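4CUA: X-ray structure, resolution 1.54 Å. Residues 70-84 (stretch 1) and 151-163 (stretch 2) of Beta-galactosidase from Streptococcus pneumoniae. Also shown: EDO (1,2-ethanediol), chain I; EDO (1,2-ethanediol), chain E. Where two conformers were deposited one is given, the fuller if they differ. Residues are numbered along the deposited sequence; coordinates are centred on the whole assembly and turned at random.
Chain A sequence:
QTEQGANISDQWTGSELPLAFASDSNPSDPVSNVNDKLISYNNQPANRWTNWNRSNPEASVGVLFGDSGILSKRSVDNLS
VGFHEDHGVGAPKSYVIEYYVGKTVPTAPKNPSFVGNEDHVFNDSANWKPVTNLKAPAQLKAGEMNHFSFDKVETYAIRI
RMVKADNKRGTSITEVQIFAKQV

Stretch 1 70-84: ILSKRSVDNLSVGFH
Stretch 2 (151-163) DKVETYAIRIRMV

The contact changes character along its length: strand 74-83 pairs through its backbone with strand 151-155, then packs mainly through side chains against strand 157-163, with no backbone hydrogen bond between the two. The first pair is antiparallel (147° between directions, axes approaching to 4.5 Å); the second runs nearly parallel (28°), with axes 9.1 Å apart at closest.

In the paired part, Arg74 lies opposite Thr155, Ser75 opposite Glu154 and Val76 opposite Val153, with CA-CA separations of 5.5, 4.4 and 5.4 Å. All these residues have extended backbones; Arg74 has phi/psi -134/154 and Val153 -129/148. Two reciprocal hydrogen-bond pairs fix the register: Arg74 N to Thr155 O and Thr155 N to Arg74 O, both 2.9 Å, then Val76 N to Val153 O, 2.8 Å, and Val153 N to Val76 O, 3.0 Å. Ser75 and Glu154 form the non-hydrogen-bonded pair between them, their side chains on the face opposite those of Val76 and Thr155.

Beyond Thr155, Tyr156 (phi/psi -76/-21) breaks the extended run. Its ring (chi1 m, chi2 -72°) receives Lys73 CG over one face, 3.6 Å from the Tyr156 ring centroid and 9° off the normal, while Leu71 CD2 approaches Tyr156 CE1 obliquely at 3.4 Å. The Lys73 chain is m, then t throughout; a water accepts from Lys73 NZ (2.7 Å) and donates to Glu154 O (2.9 Å).

Alternate residues of the second part point toward each other across an apolar layer. Ile158 CD1 lies 4.2 Å from Val76 CG1 and 4.1 Å from Leu79 CD1. Leu79 (t, p) also places CD2 4.1 Å from Ile160 CB. Farther along, selenomethionine Met162 (m, t, m) meets the edge of the Phe83 ring (chi1 m), with Met162 SE 3.9 Å from Phe83 CE1.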

# COMPACT_ATOMS: atom_id res chain seq x y z
N ILE A 70 -14.25 8.84 -9.47
CA ILE A 70 -13.56 10.06 -9.14
C ILE A 70 -13.03 10.06 -7.71
O ILE A 70 -13.38 9.25 -6.88
CB ILE A 70 -14.39 11.30 -9.44
CG1 ILE A 70 -15.46 11.42 -8.41
CG2 ILE A 70 -14.86 11.31 -10.91
CD1 ILE A 70 -16.17 12.74 -8.50
N LEU A 71 -12.06 10.95 -7.45
CA LEU A 71 -11.45 11.03 -6.16
C LEU A 71 -12.46 11.16 -5.02
O LEU A 71 -13.42 11.92 -5.15
CB LEU A 71 -10.44 12.19 -6.14
CG LEU A 71 -9.70 12.38 -4.81
CD1 LEU A 71 -8.61 11.35 -4.57
CD2 LEU A 71 -9.07 13.76 -4.78
N SER A 72 -12.22 10.51 -3.92
CA SER A 72 -13.09 10.58 -2.74
C SER A 72 -12.32 10.40 -1.49
O SER A 72 -11.39 9.59 -1.43
CB SER A 72 -14.12 9.48 -2.83
OG SER A 72 -15.08 9.61 -1.78
N LYS A 73 -12.67 11.13 -0.47
CA LYS A 73 -12.28 10.74 0.84
C LYS A 73 -13.08 9.54 1.27
O LYS A 73 -14.22 9.35 0.85
CB LYS A 73 -12.49 11.85 1.91
CG LYS A 73 -11.62 13.03 1.74
CD LYS A 73 -11.77 13.94 2.97
CE LYS A 73 -10.89 15.14 2.82
NZ LYS A 73 -10.98 16.10 3.97
N ARG A 74 -12.48 8.74 2.10
CA ARG A 74 -13.17 7.64 2.77
C ARG A 74 -12.85 7.61 4.23
O ARG A 74 -11.77 8.04 4.67
CB ARG A 74 -12.69 6.29 2.17
CG ARG A 74 -12.98 6.13 0.71
CD ARG A 74 -14.10 5.18 0.43
NE ARG A 74 -14.38 5.00 -0.96
CZ ARG A 74 -15.65 4.75 -1.35
NH1 ARG A 74 -16.58 4.69 -0.40
NH2 ARG A 74 -15.94 4.61 -2.60
N SER A 75 -13.77 7.04 5.00
CA SER A 75 -13.58 6.77 6.42
C SER A 75 -12.93 5.40 6.64
O SER A 75 -13.51 4.36 6.37
CB SER A 75 -14.93 6.79 7.16
OG SER A 75 -14.69 6.45 8.51
N VAL A 76 -11.68 5.40 7.09
CA VAL A 76 -10.85 4.22 7.14
C VAL A 76 -10.39 3.88 8.53
O VAL A 76 -9.79 4.70 9.25
CB VAL A 76 -9.57 4.40 6.24
CG1 VAL A 76 -8.73 3.14 6.29
CG2 VAL A 76 -9.96 4.82 4.84
N ASP A 77 -10.56 2.63 8.92
CA ASP A 77 -10.13 2.16 10.19
C ASP A 77 -9.39 0.80 10.21
O ASP A 77 -9.16 0.18 11.22
CB ASP A 77 -11.31 2.18 11.23
CG ASP A 77 -12.28 1.03 11.04
OD1 ASP A 77 -12.15 0.26 10.06
OD2 ASP A 77 -13.24 0.91 11.87
N ASN A 78 -8.95 0.37 9.01
CA ASN A 78 -8.41 -0.94 8.83
C ASN A 78 -7.54 -0.95 7.56
O ASN A 78 -7.70 -0.14 6.69
CB ASN A 78 -9.55 -2.01 8.68
CG ASN A 78 -10.37 -1.81 7.47
OD1 ASN A 78 -10.09 -2.40 6.39
ND2 ASN A 78 -11.37 -0.96 7.55
N LEU A 79 -6.68 -1.95 7.56
CA LEU A 79 -5.84 -2.32 6.42
C LEU A 79 -5.45 -3.73 6.57
O LEU A 79 -5.09 -4.17 7.63
CB LEU A 79 -4.59 -1.46 6.46
CG LEU A 79 -3.51 -1.76 5.38
CD1 LEU A 79 -3.99 -1.53 3.96
CD2 LEU A 79 -2.18 -1.04 5.70
N SER A 80 -5.50 -4.49 5.48
CA SER A 80 -4.98 -5.85 5.48
C SER A 80 -3.93 -5.96 4.39
O SER A 80 -4.11 -5.45 3.31
CB SER A 80 -6.08 -6.88 5.20
OG SER A 80 -7.14 -6.77 6.13
N VAL A 81 -2.84 -6.67 4.71
CA VAL A 81 -1.70 -6.79 3.79
C VAL A 81 -1.23 -8.21 3.74
O VAL A 81 -0.82 -8.80 4.74
CB VAL A 81 -0.52 -5.93 4.23
CG1 VAL A 81 0.63 -5.99 3.21
CG2 VAL A 81 -0.93 -4.51 4.47
N GLY A 82 -1.23 -8.76 2.54
CA GLY A 82 -0.71 -10.09 2.29
C GLY A 82 0.75 -10.02 1.91
O GLY A 82 1.07 -9.77 0.76
N PHE A 83 1.62 -10.22 2.87
CA PHE A 83 3.04 -10.26 2.57
C PHE A 83 3.42 -11.54 1.86
O PHE A 83 2.95 -12.64 2.21
CB PHE A 83 3.86 -10.06 3.87
CG PHE A 83 3.69 -8.70 4.47
CD1 PHE A 83 4.22 -7.58 3.85
CD2 PHE A 83 2.93 -8.51 5.63
CE1 PHE A 83 4.04 -6.31 4.41
CE2 PHE A 83 2.73 -7.25 6.16
CZ PHE A 83 3.28 -6.15 5.55
N HIS A 84 4.38 -11.45 0.94
CA HIS A 84 4.94 -12.56 0.24
C HIS A 84 6.41 -12.71 0.56
O HIS A 84 7.05 -11.74 0.86
CB HIS A 84 4.65 -12.42 -1.28
CG HIS A 84 5.65 -13.11 -2.17
ND1 HIS A 84 6.86 -12.55 -2.47
CD2 HIS A 84 5.64 -14.33 -2.75
CE1 HIS A 84 7.55 -13.36 -3.24
NE2 HIS A 84 6.84 -14.46 -3.44
N ASP A 151 -7.73 3.87 14.81
CA ASP A 151 -8.80 4.82 14.90
C ASP A 151 -9.26 5.32 13.53
O ASP A 151 -8.47 5.66 12.67
CB ASP A 151 -8.36 6.02 15.75
CG ASP A 151 -8.11 5.68 17.21
OD1 ASP A 151 -8.72 4.73 17.80
OD2 ASP A 151 -7.21 6.36 17.78
N LYS A 152 -10.55 5.40 13.30
CA LYS A 152 -11.09 5.89 12.11
C LYS A 152 -10.60 7.30 11.72
O LYS A 152 -10.56 8.20 12.59
CB LYS A 152 -12.59 5.87 12.27
CG LYS A 152 -13.41 6.37 11.15
CD LYS A 152 -14.87 6.14 11.60
CE LYS A 152 -15.22 6.76 12.98
NZ LYS A 152 -16.63 6.52 13.51
N VAL A 153 -10.19 7.47 10.46
CA VAL A 153 -9.82 8.74 9.84
C VAL A 153 -10.55 8.92 8.52
O VAL A 153 -10.83 7.94 7.79
CB VAL A 153 -8.28 8.84 9.60
CG1 VAL A 153 -7.53 8.89 10.89
CG2 VAL A 153 -7.74 7.70 8.77
N GLU A 154 -10.85 10.16 8.18
CA GLU A 154 -11.42 10.52 6.90
C GLU A 154 -10.30 11.09 6.01
O GLU A 154 -9.73 12.16 6.27
CB GLU A 154 -12.52 11.56 7.08
CG GLU A 154 -13.33 11.81 5.83
CD GLU A 154 -14.55 12.67 6.09
OE1 GLU A 154 -14.80 13.01 7.28
OE2 GLU A 154 -15.24 13.01 5.11
N THR A 155 -9.98 10.36 4.97
CA THR A 155 -8.74 10.65 4.24
C THR A 155 -8.88 10.25 2.77
O THR A 155 -9.64 9.32 2.41
CB THR A 155 -7.55 9.93 4.88
OG1 THR A 155 -6.34 10.36 4.23
CG2 THR A 155 -7.69 8.45 4.74
N TYR A 156 -8.10 10.94 1.92
CA TYR A 156 -7.97 10.55 0.50
C TYR A 156 -7.07 9.32 0.32
O TYR A 156 -7.17 8.67 -0.73
CB TYR A 156 -7.39 11.69 -0.32
CG TYR A 156 -8.34 12.81 -0.53
CD1 TYR A 156 -9.42 12.66 -1.37
CD2 TYR A 156 -8.09 14.09 -0.01
CE1 TYR A 156 -10.30 13.71 -1.63
CE2 TYR A 156 -8.96 15.12 -0.29
CZ TYR A 156 -10.07 14.92 -1.06
OH TYR A 156 -10.91 16.01 -1.34
N ALA A 157 -6.21 9.01 1.28
CA ALA A 157 -5.21 7.94 1.08
C ALA A 157 -4.64 7.43 2.35
O ALA A 157 -4.45 8.19 3.30
CB ALA A 157 -4.09 8.46 0.20
N ILE A 158 -4.36 6.15 2.41
CA ILE A 158 -3.51 5.63 3.42
C ILE A 158 -2.37 4.93 2.74
O ILE A 158 -2.51 4.53 1.58
CB ILE A 158 -4.22 4.76 4.48
CG1 ILE A 158 -4.69 3.44 3.85
CG2 ILE A 158 -5.32 5.59 5.13
CD1 ILE A 158 -4.89 2.32 4.84
N ARG A 159 -1.28 4.80 3.47
CA ARG A 159 -0.13 4.04 3.03
C ARG A 159 0.56 3.34 4.17
O ARG A 159 0.41 3.71 5.37
CB ARG A 159 0.89 4.88 2.27
CG ARG A 159 1.73 5.82 3.14
CD ARG A 159 2.55 6.74 2.25
NE ARG A 159 3.43 7.53 3.11
CZ ARG A 159 4.25 8.46 2.62
NH1 ARG A 159 4.35 8.65 1.31
NH2 ARG A 159 5.00 9.14 3.46
N ILE A 160 1.28 2.29 3.84
CA ILE A 160 2.13 1.58 4.74
C ILE A 160 3.58 1.78 4.24
O ILE A 160 3.91 1.44 3.15
CB ILE A 160 1.67 0.11 5.00
CG1 ILE A 160 2.55 -0.54 6.02
CG2 ILE A 160 1.62 -0.69 3.69
CD1 ILE A 160 2.13 -1.92 6.46
N ARG A 161 4.40 2.34 5.12
CA ARG A 161 5.79 2.73 4.81
C ARG A 161 6.70 1.80 5.57
O ARG A 161 6.61 1.65 6.83
CB ARG A 161 5.97 4.19 5.21
CG ARG A 161 7.39 4.71 4.94
CD ARG A 161 7.42 6.20 5.00
NE ARG A 161 6.84 6.77 6.22
CZ ARG A 161 7.44 6.82 7.40
NH1 ARG A 161 8.69 6.40 7.57
NH2 ARG A 161 6.78 7.36 8.40
N MSE A 162 7.58 1.11 4.84
CA MSE A 162 8.18 -0.11 5.31
C MSE A 162 9.66 -0.25 5.03
O MSE A 162 10.11 0.12 3.95
CB MSE A 162 7.58 -1.31 4.54
CG MSE A 162 6.07 -1.41 4.81
SE MSE A 162 5.22 -2.66 3.55
CE MSE A 162 5.45 -1.61 1.92
N VAL A 163 10.43 -0.72 5.99
CA VAL A 163 11.85 -0.97 5.77
C VAL A 163 12.07 -2.44 5.60
O VAL A 163 11.61 -3.27 6.43
CB VAL A 163 12.69 -0.46 6.95
CG1 VAL A 163 14.16 -0.64 6.60
CG2 VAL A 163 12.44 1.00 7.21
C1 EDO I . -16.99 6.42 3.90
O1 EDO I . -16.24 7.61 3.77
C2 EDO I . -17.28 5.79 2.59
O2 EDO I . -16.64 4.52 2.61
C1 EDO E . 5.49 8.52 -1.61
O1 EDO E . 6.24 8.61 -2.73
C2 EDO E . 4.27 7.57 -1.97
O2 EDO E . 3.83 7.02 -0.84
O HOH W 1 -10.59 14.96 6.34